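Long-range contacts in porin protein associated with imipenem resistance (PDB 4FUV), which forms an eight-stranded beta-barrel in the outer membrane of Acinetobacter baumannii and probably takes part in the uptake of ornithine and imipenem: residues Q15-A21 and A33-A38; N39-G43 and E80-A86; L95-A99 and V164-V168. All coordinates share one frame; numbering follows the deposited sequence.

Contact 1. Residues Q15-A21 and A33-A38; sequences QLIPVGA and ALLWQA. With C8E ((hydroxyethyloxy)tri(ethyloxy)octane), chain I.
The indole of Trp-36 has the ring of Pro-18 over one face and the carbonyls of Gln-15 and Leu-16 at its rim, at the open end of the first hairpin of the beta-barrel, strands 20-26 and 29-37. Pro-18 CB stands 4.0 Å from the centroid of the five-membered ring of Trp-36, nearly on its normal, a CH-pi contact in which the two side chains lie side by side and point the same way. At the edge, Trp-36 NE1 gives its hydrogen to Leu-16 O at 2.8 Å. That acceptor lies practically in the indole plane, whereas the donor sits well above the carbonyl plane of Leu-16. With Trp-36 CG anti to its own carbonyl carbon, chi1 -70° turns the indole back toward 15-18, although the CB starts away from that segment.

Strand pairing opens with a classic beta bulge: Val-19 and Gly-20 both face Leu-35. Leu-35 O takes a firm bond from Val-19 N and a weak, longer one from Gly-20 N, while Leu-35 N returns a bond to Gly-20 O at 2.8 Å. Beyond the bulge the strands fall into regular antiparallel register, Ala-21 beside Leu-34. Val-19 CG2 touches Leu-35 CB and Val-19 CG1 touches Gln-37 CB, the side chains of Val-19 and Gln-37 meeting at a slant. The segment before the strand is also tied to the C-terminal end of the chain: Pro-18 O accepts from Trp-225 NE1.

A detergent molecule lies against Leu-16 and Ile-17. Between Ile-17 and Gln-37 the backbones are bridged by a water, which lies 2.7 Å from Ile-17 O and accepts from Gln-37 N at 2.9 Å.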
# COMPACT_ATOMS: atom_id res chain seq x y z
N GLN A 15 29.63 -8.43 41.04
CA GLN A 15 29.30 -7.51 39.95
C GLN A 15 29.96 -7.89 38.63
O GLN A 15 29.42 -7.59 37.56
CB GLN A 15 29.74 -6.08 40.32
CG GLN A 15 28.96 -5.45 41.47
CD GLN A 15 27.53 -5.13 41.09
OE1 GLN A 15 27.13 -5.29 39.93
NE2 GLN A 15 26.74 -4.67 42.06
N LEU A 16 31.12 -8.52 38.69
CA LEU A 16 31.88 -8.77 37.48
C LEU A 16 31.35 -9.95 36.68
O LEU A 16 31.76 -10.19 35.55
CB LEU A 16 33.36 -8.96 37.79
CG LEU A 16 34.11 -7.71 38.28
CD1 LEU A 16 33.47 -6.42 37.75
CD2 LEU A 16 34.20 -7.69 39.80
N ILE A 17 30.41 -10.68 37.28
CA ILE A 17 29.94 -11.92 36.67
C ILE A 17 28.64 -11.69 35.93
O ILE A 17 27.67 -11.18 36.49
CB ILE A 17 29.74 -13.04 37.71
CG1 ILE A 17 31.06 -13.29 38.45
CG2 ILE A 17 29.25 -14.32 37.03
CD1 ILE A 17 30.96 -14.32 39.55
N PRO A 18 28.63 -12.05 34.64
CA PRO A 18 27.44 -11.81 33.83
C PRO A 18 26.27 -12.64 34.35
O PRO A 18 26.47 -13.69 34.97
CB PRO A 18 27.86 -12.25 32.43
CG PRO A 18 29.04 -13.09 32.62
CD PRO A 18 29.73 -12.61 33.85
N VAL A 19 25.07 -12.13 34.13
CA VAL A 19 23.84 -12.78 34.56
C VAL A 19 23.29 -13.62 33.42
O VAL A 19 22.46 -14.50 33.63
CB VAL A 19 22.79 -11.73 34.96
CG1 VAL A 19 23.18 -11.07 36.26
CG2 VAL A 19 22.62 -10.67 33.82
N GLY A 20 23.76 -13.35 32.21
CA GLY A 20 23.25 -14.08 31.07
C GLY A 20 23.84 -13.67 29.75
O GLY A 20 24.86 -12.97 29.67
N ALA A 21 23.19 -14.12 28.69
CA ALA A 21 23.66 -13.89 27.34
C ALA A 21 22.46 -13.81 26.41
O ALA A 21 21.35 -14.21 26.76
CB ALA A 21 24.60 -15.01 26.92
N ALA A 33 25.34 -11.01 22.74
CA ALA A 33 25.98 -10.22 23.79
C ALA A 33 26.04 -10.97 25.11
O ALA A 33 25.23 -11.87 25.36
CB ALA A 33 25.25 -8.86 23.97
N LEU A 34 27.00 -10.59 25.94
CA LEU A 34 27.06 -11.03 27.33
C LEU A 34 26.37 -9.92 28.11
O LEU A 34 26.47 -8.74 27.73
CB LEU A 34 28.52 -11.12 27.77
CG LEU A 34 29.10 -12.38 28.39
CD1 LEU A 34 28.44 -13.63 27.85
CD2 LEU A 34 30.60 -12.41 28.13
N LEU A 35 25.66 -10.29 29.18
CA LEU A 35 24.84 -9.31 29.91
C LEU A 35 25.23 -9.29 31.38
O LEU A 35 25.32 -10.36 32.01
CB LEU A 35 23.36 -9.71 29.84
CG LEU A 35 22.68 -9.88 28.47
CD1 LEU A 35 21.27 -10.50 28.64
CD2 LEU A 35 22.59 -8.55 27.78
N TRP A 36 25.42 -8.09 31.94
CA TRP A 36 25.64 -7.91 33.37
C TRP A 36 24.49 -7.09 33.92
O TRP A 36 23.93 -6.25 33.21
CB TRP A 36 26.95 -7.15 33.66
CG TRP A 36 28.22 -7.90 33.36
CD1 TRP A 36 29.06 -8.51 34.27
CD2 TRP A 36 28.79 -8.12 32.08
NE1 TRP A 36 30.11 -9.10 33.62
CE2 TRP A 36 29.97 -8.87 32.26
CE3 TRP A 36 28.42 -7.76 30.77
CZ2 TRP A 36 30.79 -9.26 31.21
CZ3 TRP A 36 29.24 -8.16 29.72
CH2 TRP A 36 30.41 -8.90 29.95
N GLN A 37 24.13 -7.33 35.18
CA GLN A 37 23.10 -6.55 35.85
C GLN A 37 23.68 -6.01 37.16
O GLN A 37 24.05 -6.77 38.06
CB GLN A 37 21.83 -7.39 36.07
CG GLN A 37 20.53 -6.61 36.37
CD GLN A 37 19.89 -5.94 35.13
OE1 GLN A 37 19.81 -6.54 34.06
NE2 GLN A 37 19.43 -4.70 35.29
N ALA A 38 23.83 -4.69 37.25
CA ALA A 38 24.42 -4.08 38.44
C ALA A 38 23.39 -3.97 39.56
O ALA A 38 23.70 -4.17 40.73
CB ALA A 38 25.02 -2.71 38.12
C17 C8E I . 34.51 -12.49 36.71
O18 C8E I . 34.76 -13.22 35.52
C19 C8E I . 34.32 -12.52 34.36
C20 C8E I . 33.86 -13.53 33.31
O21 C8E I . 33.83 -12.93 32.02
O HOH W 1 26.01 -9.01 36.51

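Contact 2. Residues N39-G43 and E80-A86; sequences NPYVG and EIRPWGA. With C8E ((hydroxyethyloxy)tri(ethyloxy)octane), chain E; C8E ((hydroxyethyloxy)tri(ethyloxy)octane), chain H.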
# COMPACT_ATOMS: atom_id res chain seq x y z
N ASN A 39 22.16 -3.66 39.16
CA ASN A 39 21.01 -3.65 40.06
C ASN A 39 19.76 -3.78 39.17
O ASN A 39 19.91 -3.85 37.95
CB ASN A 39 21.03 -2.38 40.94
CG ASN A 39 20.93 -1.09 40.14
OD1 ASN A 39 20.08 -0.94 39.25
ND2 ASN A 39 21.79 -0.13 40.47
N PRO A 40 18.54 -3.83 39.75
CA PRO A 40 17.41 -4.04 38.83
C PRO A 40 17.23 -2.96 37.76
O PRO A 40 16.58 -3.21 36.74
CB PRO A 40 16.20 -4.03 39.77
CG PRO A 40 16.74 -4.50 41.09
CD PRO A 40 18.14 -3.94 41.17
N TYR A 41 17.82 -1.78 37.97
CA TYR A 41 17.61 -0.65 37.09
C TYR A 41 18.73 -0.46 36.04
O TYR A 41 18.50 0.13 34.99
CB TYR A 41 17.46 0.62 37.92
CG TYR A 41 16.32 0.54 38.92
CD1 TYR A 41 15.00 0.72 38.50
CD2 TYR A 41 16.55 0.23 40.26
CE1 TYR A 41 13.94 0.64 39.40
CE2 TYR A 41 15.48 0.15 41.18
CZ TYR A 41 14.18 0.35 40.73
OH TYR A 41 13.11 0.27 41.59
N VAL A 42 19.92 -0.97 36.34
CA VAL A 42 21.09 -0.66 35.52
C VAL A 42 21.84 -1.91 35.13
O VAL A 42 22.30 -2.69 35.98
CB VAL A 42 22.04 0.34 36.19
CG1 VAL A 42 23.27 0.61 35.31
CG2 VAL A 42 21.32 1.66 36.45
N GLY A 43 21.97 -2.11 33.82
CA GLY A 43 22.65 -3.27 33.31
C GLY A 43 23.56 -2.90 32.17
O GLY A 43 23.60 -1.74 31.74
N GLU A 80 22.06 -0.47 29.86
CA GLU A 80 20.61 -0.57 29.73
C GLU A 80 19.92 -0.09 31.01
O GLU A 80 20.16 -0.59 32.11
CB GLU A 80 20.17 -2.00 29.38
CG GLU A 80 20.90 -2.57 28.16
CD GLU A 80 20.35 -3.92 27.74
OE1 GLU A 80 19.71 -4.61 28.57
OE2 GLU A 80 20.55 -4.29 26.56
N ILE A 81 19.05 0.90 30.86
CA ILE A 81 18.35 1.47 32.00
C ILE A 81 16.88 1.08 31.97
O ILE A 81 16.17 1.39 31.01
CB ILE A 81 18.50 3.00 32.06
CG1 ILE A 81 19.96 3.39 32.34
CG2 ILE A 81 17.59 3.59 33.18
CD1 ILE A 81 20.79 3.69 31.13
N ARG A 82 16.44 0.41 33.03
CA ARG A 82 15.06 -0.04 33.14
C ARG A 82 14.33 0.78 34.19
O ARG A 82 14.53 0.57 35.38
CB ARG A 82 15.04 -1.53 33.52
CG ARG A 82 15.53 -2.46 32.43
CD ARG A 82 15.64 -3.94 32.92
NE ARG A 82 15.46 -4.88 31.81
CZ ARG A 82 16.35 -5.05 30.83
NH1 ARG A 82 17.49 -4.37 30.82
NH2 ARG A 82 16.10 -5.93 29.87
N PRO A 83 13.49 1.74 33.75
CA PRO A 83 12.79 2.61 34.71
C PRO A 83 11.90 1.82 35.66
O PRO A 83 11.68 2.25 36.79
CB PRO A 83 11.96 3.55 33.81
CG PRO A 83 12.77 3.63 32.53
CD PRO A 83 13.33 2.21 32.36
N TRP A 84 11.42 0.66 35.22
CA TRP A 84 10.58 -0.19 36.05
C TRP A 84 11.27 -1.52 36.37
O TRP A 84 10.63 -2.58 36.48
CB TRP A 84 9.23 -0.40 35.37
CG TRP A 84 8.59 0.91 34.98
CD1 TRP A 84 7.81 1.72 35.78
CD2 TRP A 84 8.69 1.60 33.74
NE1 TRP A 84 7.40 2.83 35.09
CE2 TRP A 84 7.94 2.77 33.82
CE3 TRP A 84 9.35 1.29 32.54
CZ2 TRP A 84 7.83 3.67 32.77
CZ3 TRP A 84 9.23 2.18 31.49
CH2 TRP A 84 8.48 3.35 31.61
N GLY A 85 12.58 -1.44 36.56
CA GLY A 85 13.42 -2.62 36.69
C GLY A 85 13.10 -3.56 37.83
O GLY A 85 13.41 -4.75 37.73
N ALA A 86 12.51 -3.04 38.91
CA ALA A 86 12.23 -3.86 40.09
C ALA A 86 10.82 -4.43 40.06
O ALA A 86 10.41 -5.14 40.99
CB ALA A 86 12.45 -3.06 41.39
C5 C8E E . 11.41 7.44 31.28
C6 C8E E . 10.25 7.79 32.21
C7 C8E E . 10.31 7.00 33.51
C8 C8E E . 8.92 6.77 34.08
O9 C8E E . 8.96 6.89 35.48
C10 C8E E . 8.08 6.01 36.16
C11 C8E E . 6.64 6.21 35.72
O12 C8E E . 5.91 5.15 36.30
C13 C8E E . 4.71 4.81 35.64
C14 C8E E . 4.24 3.51 36.27
O15 C8E E . 4.04 2.50 35.31
C16 C8E E . 3.61 1.29 35.92
C17 C8E E . 4.79 0.34 36.12
O18 C8E E . 4.58 -0.57 37.19
C19 C8E E . 5.38 -0.26 38.33
C20 C8E E . 6.84 -0.47 37.98
O21 C8E E . 7.62 -0.66 39.13
C1 C8E H . 4.31 3.01 31.02
C2 C8E H . 5.06 1.71 31.33
C3 C8E H . 4.17 0.73 32.08
C4 C8E H . 4.28 -0.68 31.51
C5 C8E H . 3.65 -1.70 32.47
C6 C8E H . 2.67 -2.61 31.73
O HOH W 2 15.51 -5.53 36.28
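Backbone hydrogen bonds carry most of the contact between Gly-43 and Glu-80, which form a hydrogen-bonded antiparallel pair: Glu-80 N reaches Gly-43 O at 2.7 Å, and Gly-43 N answers to Glu-80 O. One step on, Val-42 and Ile-81 make a non-hydrogen-bonded pair, and past it Arg-82 N donates to Tyr-41 O at 2.9 Å, nearly straight at 167°. Tyr-41 O also receives the CA-H of Ile-81. Water adds a further link, donating both to Pro-40 O and to Gly-85 O.

Close packing comes next. Gly-85 CA lies 3.2 Å from Pro-40 O, a CA-H...O contact, the glycine letting the two chains approach closely. The Tyr-41 ring reaches along the turn, its CD1 edge 3.2 Å from Arg-82 O and its hydroxyl against Ala-86 CB.

These pairings belong to the end of the barrel hairpin formed by strands 42-56 and 64-81, where one chain enters its strand from an Asx turn and the other leaves through a type I beta turn. In the first, Asn-39 OD1 accepts from Tyr-41 N at 2.7 Å; the second runs from Arg-82 to Gly-85.

Among charged groups, Arg-82 NH1 meets Glu-80 OE1 in a salt bridge of 3.2 Å, the carboxylate oxygen lying in the guanidinium plane, while Glu-80 OE2 is paired with Arg-22.

Detergent lies at the edge and on one face of Trp-84. Its NE1 donates almost straight to an ether oxygen, O12 of the detergent in chain E, at 3.0 Å; a second detergent, in chain H, lies over one indole face and Pro-83 CB over the opposite one.

Contact 3. Residues L95-A99 and V164-V168; sequences LYVAA and VFGEV
Tyr-96 OH donates to Glu-167 OE1 at 2.6 Å, a short bond that is the one hydrogen bond between these two segments. The oxygen arrives at the edge of the phenol, close to its plane, and is met on its anti side, slightly out of the carboxylate plane. Ring and carboxylate stand nearly perpendicular, at 87°, and the two side chains cross at about a right angle. Beside this bond, Phe-165 CD2 comes within 3.8 Å of Tyr-96 OH, while Glu-167 OE2 lies 4.1 Å from Ala-98 CB.

The torsions explain how groups on separate strands come to meet. Glu-167 CG is opposite its backbone N and the chain is extended beyond it, carrying the carboxylate straight inward. Tyr-96 takes the less common first torsion (chi1 67°), with CG between the backbone N and the carbonyl carbon, and its hydroxyl is brought to a strand that its CB does not face.

A second shell holds the carboxylate in place: the hydroxyl of Tyr-149 is hydrogen-bonded to Glu-167 OE2, so both oxygens are engaged by tyrosines. Arg-22 packs against Tyr-96, Phe-165 and Glu-167, and Lys-218 against Phe-165 and Glu-167.

This is a contact across the inside of the barrel, not a pairing of adjacent strands. The axes of 95-99 and 164-168 approach to 8.8 Å at 43°, with strand 147-154 hydrogen-bonded to strand 95-114 on one flank and to strand 162-172 on the other, while residues of strands 20-26 and 213-224 supply the basic groups.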
# COMPACT_ATOMS: atom_id res chain seq x y z
N LEU A 95 11.08 -3.15 29.71
CA LEU A 95 11.28 -1.88 28.99
C LEU A 95 12.61 -1.20 29.38
O LEU A 95 12.90 -1.00 30.56
CB LEU A 95 10.10 -0.94 29.23
CG LEU A 95 8.75 -1.37 28.65
CD1 LEU A 95 7.63 -0.51 29.26
CD2 LEU A 95 8.75 -1.23 27.14
N TYR A 96 13.42 -0.84 28.39
CA TYR A 96 14.69 -0.21 28.72
C TYR A 96 15.16 0.82 27.70
O TYR A 96 14.79 0.78 26.53
CB TYR A 96 15.80 -1.25 28.95
CG TYR A 96 16.23 -2.04 27.72
CD1 TYR A 96 15.56 -3.20 27.34
CD2 TYR A 96 17.34 -1.65 26.95
CE1 TYR A 96 15.95 -3.95 26.24
CE2 TYR A 96 17.74 -2.40 25.82
CZ TYR A 96 17.04 -3.55 25.49
OH TYR A 96 17.39 -4.30 24.38
N VAL A 97 15.99 1.75 28.16
CA VAL A 97 16.71 2.64 27.26
C VAL A 97 18.17 2.21 27.25
O VAL A 97 18.77 1.96 28.32
CB VAL A 97 16.57 4.14 27.66
CG1 VAL A 97 16.89 4.33 29.11
CG2 VAL A 97 17.48 5.03 26.79
N ALA A 98 18.71 2.08 26.05
CA ALA A 98 20.11 1.70 25.82
C ALA A 98 20.93 2.93 25.43
O ALA A 98 20.56 3.71 24.55
CB ALA A 98 20.18 0.66 24.69
N ALA A 99 22.07 3.08 26.09
CA ALA A 99 23.00 4.14 25.75
C ALA A 99 24.40 3.56 25.82
O ALA A 99 24.76 2.90 26.79
CB ALA A 99 22.86 5.28 26.70
N VAL A 164 12.41 -13.00 25.24
CA VAL A 164 12.65 -12.49 23.90
C VAL A 164 12.73 -10.97 23.93
O VAL A 164 12.24 -10.33 24.88
CB VAL A 164 11.56 -12.96 22.95
CG1 VAL A 164 11.58 -14.50 22.87
CG2 VAL A 164 10.20 -12.47 23.45
N PHE A 165 13.35 -10.37 22.92
CA PHE A 165 13.43 -8.91 22.90
C PHE A 165 13.43 -8.32 21.50
O PHE A 165 13.64 -9.03 20.51
CB PHE A 165 14.66 -8.43 23.67
CG PHE A 165 15.93 -8.46 22.87
CD1 PHE A 165 16.67 -9.63 22.75
CD2 PHE A 165 16.39 -7.31 22.25
CE1 PHE A 165 17.86 -9.65 22.02
CE2 PHE A 165 17.56 -7.31 21.51
CZ PHE A 165 18.30 -8.49 21.38
N GLY A 166 13.15 -7.03 21.43
CA GLY A 166 13.38 -6.25 20.23
C GLY A 166 14.07 -4.98 20.67
O GLY A 166 13.89 -4.56 21.81
N GLU A 167 14.86 -4.37 19.80
CA GLU A 167 15.53 -3.13 20.14
C GLU A 167 15.65 -2.25 18.90
O GLU A 167 16.00 -2.73 17.80
CB GLU A 167 16.93 -3.39 20.71
CG GLU A 167 17.61 -2.14 21.29
CD GLU A 167 19.01 -2.42 21.87
OE1 GLU A 167 19.13 -3.29 22.76
OE2 GLU A 167 19.98 -1.77 21.43
N VAL A 168 15.38 -0.97 19.08
CA VAL A 168 15.55 -0.01 17.99
C VAL A 168 16.35 1.17 18.50
O VAL A 168 16.11 1.67 19.61
CB VAL A 168 14.19 0.44 17.37
CG1 VAL A 168 13.37 -0.77 16.93
CG2 VAL A 168 13.40 1.29 18.35

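How the contacts relate
Contacts 1 and 2 are partly buried and lie at the end of the barrel, each pairing the open ends of a hairpin of successive strands mainly through backbone bonds, with detergent against their outer side chains. Contact 3 is buried, lies nearer the centre of the chain, and depends on side chains alone. Strands 29-37 and 42-56 are neighbours, so contacts 1 and 2 abut through Gln-37; strands 64-81 and 95-114 likewise join contacts 2 and 3, where Ile-81 N lies 2.8 Å from Val-97 O. Contacts 1 and 3 do not touch, their nearest atoms being about 7 Å apart. Arg-22 touches all three: it packs on Leu-35 and Tyr-96 and makes a salt bridge with Glu-80.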